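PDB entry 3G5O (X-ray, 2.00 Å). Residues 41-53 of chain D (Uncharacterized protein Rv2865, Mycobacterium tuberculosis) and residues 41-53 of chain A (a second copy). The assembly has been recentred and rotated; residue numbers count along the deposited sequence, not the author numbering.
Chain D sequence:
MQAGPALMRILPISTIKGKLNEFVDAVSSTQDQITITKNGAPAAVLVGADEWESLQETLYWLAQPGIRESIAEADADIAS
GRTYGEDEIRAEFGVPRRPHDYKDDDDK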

# COMPACT_ATOMS: atom_id res chain seq x y z
N ALA D 41 -8.02 -4.43 -23.45
CA ALA D 41 -8.50 -4.57 -22.05
C ALA D 41 -7.48 -5.24 -21.14
O ALA D 41 -7.15 -6.42 -21.34
CB ALA D 41 -9.81 -5.35 -21.97
N PRO D 42 -7.04 -4.51 -20.11
CA PRO D 42 -6.06 -4.99 -19.12
C PRO D 42 -6.58 -6.27 -18.43
O PRO D 42 -7.74 -6.31 -18.01
CB PRO D 42 -5.98 -3.81 -18.12
CG PRO D 42 -6.37 -2.60 -18.94
CD PRO D 42 -7.53 -3.16 -19.77
N ALA D 43 -5.80 -7.31 -18.38
CA ALA D 43 -6.29 -8.55 -17.77
C ALA D 43 -5.45 -8.91 -16.56
O ALA D 43 -5.98 -9.37 -15.57
CB ALA D 43 -6.28 -9.73 -18.78
N ALA D 44 -4.14 -8.71 -16.65
CA ALA D 44 -3.27 -9.14 -15.58
C ALA D 44 -2.08 -8.22 -15.47
O ALA D 44 -1.76 -7.48 -16.41
CB ALA D 44 -2.76 -10.60 -15.87
N VAL D 45 -1.43 -8.26 -14.32
CA VAL D 45 -0.22 -7.49 -14.14
C VAL D 45 0.87 -8.44 -13.68
O VAL D 45 0.65 -9.27 -12.77
CB VAL D 45 -0.42 -6.32 -13.12
CG1 VAL D 45 0.91 -5.67 -12.77
CG2 VAL D 45 -1.40 -5.27 -13.67
N LEU D 46 2.02 -8.33 -14.34
CA LEU D 46 3.23 -9.07 -13.98
C LEU D 46 4.30 -8.14 -13.33
O LEU D 46 4.64 -7.11 -13.91
CB LEU D 46 3.83 -9.71 -15.25
CG LEU D 46 5.04 -10.68 -15.14
CD1 LEU D 46 4.64 -12.01 -14.48
CD2 LEU D 46 5.70 -10.99 -16.51
N VAL D 47 4.81 -8.50 -12.16
CA VAL D 47 5.92 -7.75 -11.55
C VAL D 47 6.95 -8.72 -11.01
O VAL D 47 6.68 -9.89 -10.82
CB VAL D 47 5.45 -6.83 -10.36
CG1 VAL D 47 4.47 -5.79 -10.87
CG2 VAL D 47 4.81 -7.65 -9.25
N GLY D 48 8.15 -8.21 -10.72
CA GLY D 48 9.18 -9.02 -10.11
C GLY D 48 8.76 -9.48 -8.72
O GLY D 48 7.96 -8.83 -8.05
N ALA D 49 9.27 -10.64 -8.32
CA ALA D 49 9.08 -11.14 -6.97
C ALA D 49 9.56 -10.14 -5.91
O ALA D 49 8.88 -9.95 -4.88
CB ALA D 49 9.82 -12.48 -6.79
N ASP D 50 10.69 -9.49 -6.14
CA ASP D 50 11.18 -8.52 -5.15
C ASP D 50 10.25 -7.31 -5.05
O ASP D 50 9.98 -6.80 -3.94
CB ASP D 50 12.62 -8.05 -5.44
CG ASP D 50 13.69 -9.11 -5.15
OD1 ASP D 50 13.43 -10.15 -4.48
OD2 ASP D 50 14.83 -8.88 -5.59
N GLU D 51 9.77 -6.85 -6.20
CA GLU D 51 8.82 -5.74 -6.24
C GLU D 51 7.53 -6.11 -5.50
O GLU D 51 6.97 -5.28 -4.77
CB GLU D 51 8.52 -5.38 -7.71
CG GLU D 51 7.75 -4.07 -7.93
CD GLU D 51 8.41 -2.83 -7.30
OE1 GLU D 51 9.66 -2.82 -7.13
OE2 GLU D 51 7.69 -1.85 -7.01
N TRP D 52 7.08 -7.35 -5.67
CA TRP D 52 5.88 -7.79 -4.97
C TRP D 52 6.13 -7.74 -3.46
O TRP D 52 5.27 -7.28 -2.71
CB TRP D 52 5.50 -9.19 -5.38
CG TRP D 52 4.25 -9.67 -4.76
CD1 TRP D 52 4.14 -10.59 -3.75
CD2 TRP D 52 2.92 -9.28 -5.11
NE1 TRP D 52 2.82 -10.80 -3.46
CE2 TRP D 52 2.05 -10.02 -4.28
CE3 TRP D 52 2.38 -8.39 -6.05
CZ2 TRP D 52 0.66 -9.86 -4.32
CZ3 TRP D 52 1.00 -8.24 -6.11
CH2 TRP D 52 0.16 -8.97 -5.25
N GLU D 53 7.29 -8.24 -3.03
CA GLU D 53 7.63 -8.20 -1.60
C GLU D 53 7.71 -6.76 -1.08
O GLU D 53 7.28 -6.49 0.03
CB GLU D 53 9.00 -8.89 -1.36
CG GLU D 53 8.90 -10.41 -1.39
CD GLU D 53 8.03 -10.92 -0.24
OE1 GLU D 53 8.47 -10.75 0.94
OE2 GLU D 53 6.90 -11.42 -0.49
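Chain A (41-53) APAAVLVGADEWE

Chain A repeats the fold of chain D, a strand over residues 41-48 running into a helix from residue 49, and lays its strand antiparallel against its twin. The strand axes cross at 155° and approach to 4.5 Å. Leu A46 faces Leu D46 at the centre of the register, so the backbone pairing recurs with the chains exchanged, and most side-chain contacts recur closely. Val D45 N donates to Val A47 O (2.7 Å) and Val A47 N to Val D45 O (3.0 Å); in the symmetry-related pair, Val A45 N reaches Val D47 O at 2.8 Å and Val D47 N reaches Val A45 O at 3.0 Å. The ladder extends into the first helical residue, where Ala A49 N donates to Ala D43 O and Ala D49 N to Ala A43 O, both at 3.0 Å.

The valines and leucines project to opposite faces of the sheet. Val A45 is t (chi1 172°), which sets its CG1 over the face of the Trp D52 ring, 3.9 Å from the centroid of the six-membered ring, while its CG2 lies 3.6 Å from Trp D52 CG. Val A47 adopts m instead (-65°), and its CG1 meets Trp D52 CH2 at 3.7 Å. Trp A52, with chi1 179° and chi2 -102°, points toward chain D and lies across the valine face; its CZ3 meets Trp D52 CZ3 at 4.1 Å, edge to edge. Val D45 CG2 packs on Trp A52 CB at 3.7 Å.

On the other face, Leu A46 is t,p; its CA-to-CB bond points to the face it shares with Leu D46, and the end of the side chain comes nearer to chain D: its CD1 lies 3.8 Å from Ala D44 CB and 4.1 Å from Leu D46 CD1. Gly A48, the helix N-cap, brings its CA within 3.6 Å of Ala D43 O. Beyond it, Ala A49 CB closes on Pro D42 CB at 3.7 Å.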

# COMPACT_ATOMS: atom_id res chain seq x y z
N ALA A 41 13.49 -20.70 -7.74
CA ALA A 41 13.38 -19.44 -6.97
C ALA A 41 12.26 -18.50 -7.49
O ALA A 41 12.13 -18.32 -8.72
CB ALA A 41 14.74 -18.72 -6.96
N PRO A 42 11.49 -17.87 -6.58
CA PRO A 42 10.41 -16.98 -7.04
C PRO A 42 11.05 -15.92 -7.93
O PRO A 42 12.11 -15.43 -7.59
CB PRO A 42 9.88 -16.35 -5.74
CG PRO A 42 10.34 -17.26 -4.64
CD PRO A 42 11.64 -17.82 -5.11
N ALA A 43 10.42 -15.59 -9.05
CA ALA A 43 10.98 -14.59 -9.96
C ALA A 43 10.02 -13.47 -10.31
O ALA A 43 10.45 -12.34 -10.52
CB ALA A 43 11.51 -15.27 -11.27
N ALA A 44 8.73 -13.78 -10.36
CA ALA A 44 7.69 -12.81 -10.71
C ALA A 44 6.39 -13.22 -10.07
O ALA A 44 6.21 -14.40 -9.66
CB ALA A 44 7.50 -12.72 -12.22
N VAL A 45 5.46 -12.28 -10.06
CA VAL A 45 4.15 -12.54 -9.53
C VAL A 45 3.16 -12.05 -10.59
O VAL A 45 3.33 -10.96 -11.18
CB VAL A 45 3.93 -11.81 -8.16
CG1 VAL A 45 2.48 -11.95 -7.72
CG2 VAL A 45 4.85 -12.39 -7.08
N LEU A 46 2.13 -12.86 -10.81
CA LEU A 46 1.03 -12.46 -11.69
C LEU A 46 -0.27 -12.29 -10.90
O LEU A 46 -0.65 -13.19 -10.15
CB LEU A 46 0.84 -13.50 -12.81
CG LEU A 46 -0.08 -13.19 -13.99
CD1 LEU A 46 0.58 -12.23 -14.98
CD2 LEU A 46 -0.45 -14.50 -14.71
N VAL A 47 -0.95 -11.14 -11.09
CA VAL A 47 -2.26 -10.90 -10.45
C VAL A 47 -3.20 -10.25 -11.45
O VAL A 47 -2.77 -9.77 -12.48
CB VAL A 47 -2.15 -9.96 -9.20
CG1 VAL A 47 -1.36 -10.63 -8.14
CG2 VAL A 47 -1.51 -8.62 -9.57
N GLY A 48 -4.50 -10.21 -11.14
CA GLY A 48 -5.49 -9.58 -12.04
C GLY A 48 -5.18 -8.09 -12.14
O GLY A 48 -4.60 -7.48 -11.20
N ALA A 49 -5.53 -7.48 -13.28
CA ALA A 49 -5.45 -6.04 -13.39
C ALA A 49 -6.33 -5.29 -12.36
O ALA A 49 -5.89 -4.26 -11.78
CB ALA A 49 -5.79 -5.57 -14.84
N ASP A 50 -7.56 -5.78 -12.15
CA ASP A 50 -8.45 -5.20 -11.15
C ASP A 50 -7.83 -5.39 -9.76
O ASP A 50 -7.84 -4.47 -8.94
CB ASP A 50 -9.83 -5.84 -11.19
CG ASP A 50 -10.61 -5.50 -12.45
OD1 ASP A 50 -10.30 -4.49 -13.12
OD2 ASP A 50 -11.57 -6.24 -12.75
N GLU A 51 -7.30 -6.58 -9.49
CA GLU A 51 -6.61 -6.82 -8.22
C GLU A 51 -5.42 -5.84 -7.98
O GLU A 51 -5.23 -5.33 -6.87
CB GLU A 51 -6.17 -8.30 -8.06
CG GLU A 51 -5.75 -8.66 -6.62
CD GLU A 51 -6.86 -8.35 -5.59
OE1 GLU A 51 -8.07 -8.29 -5.95
OE2 GLU A 51 -6.55 -8.15 -4.42
N TRP A 52 -4.67 -5.57 -9.04
CA TRP A 52 -3.54 -4.65 -8.95
C TRP A 52 -4.04 -3.23 -8.59
O TRP A 52 -3.50 -2.59 -7.70
CB TRP A 52 -2.78 -4.62 -10.28
CG TRP A 52 -1.62 -3.67 -10.25
CD1 TRP A 52 -1.56 -2.40 -10.79
CD2 TRP A 52 -0.39 -3.90 -9.60
NE1 TRP A 52 -0.32 -1.85 -10.52
CE2 TRP A 52 0.42 -2.75 -9.82
CE3 TRP A 52 0.13 -4.98 -8.87
CZ2 TRP A 52 1.73 -2.65 -9.31
CZ3 TRP A 52 1.47 -4.89 -8.39
CH2 TRP A 52 2.24 -3.72 -8.62
N GLU A 53 -5.12 -2.80 -9.23
CA GLU A 53 -5.78 -1.52 -8.91
C GLU A 53 -6.27 -1.47 -7.43
O GLU A 53 -6.01 -0.50 -6.72
CB GLU A 53 -6.95 -1.29 -9.85
CG GLU A 53 -6.57 -0.57 -11.10
CD GLU A 53 -6.11 0.86 -10.74
OE1 GLU A 53 -6.91 1.64 -10.17
OE2 GLU A 53 -4.93 1.17 -10.98
O HOH W 1 -8.55 -7.90 -13.89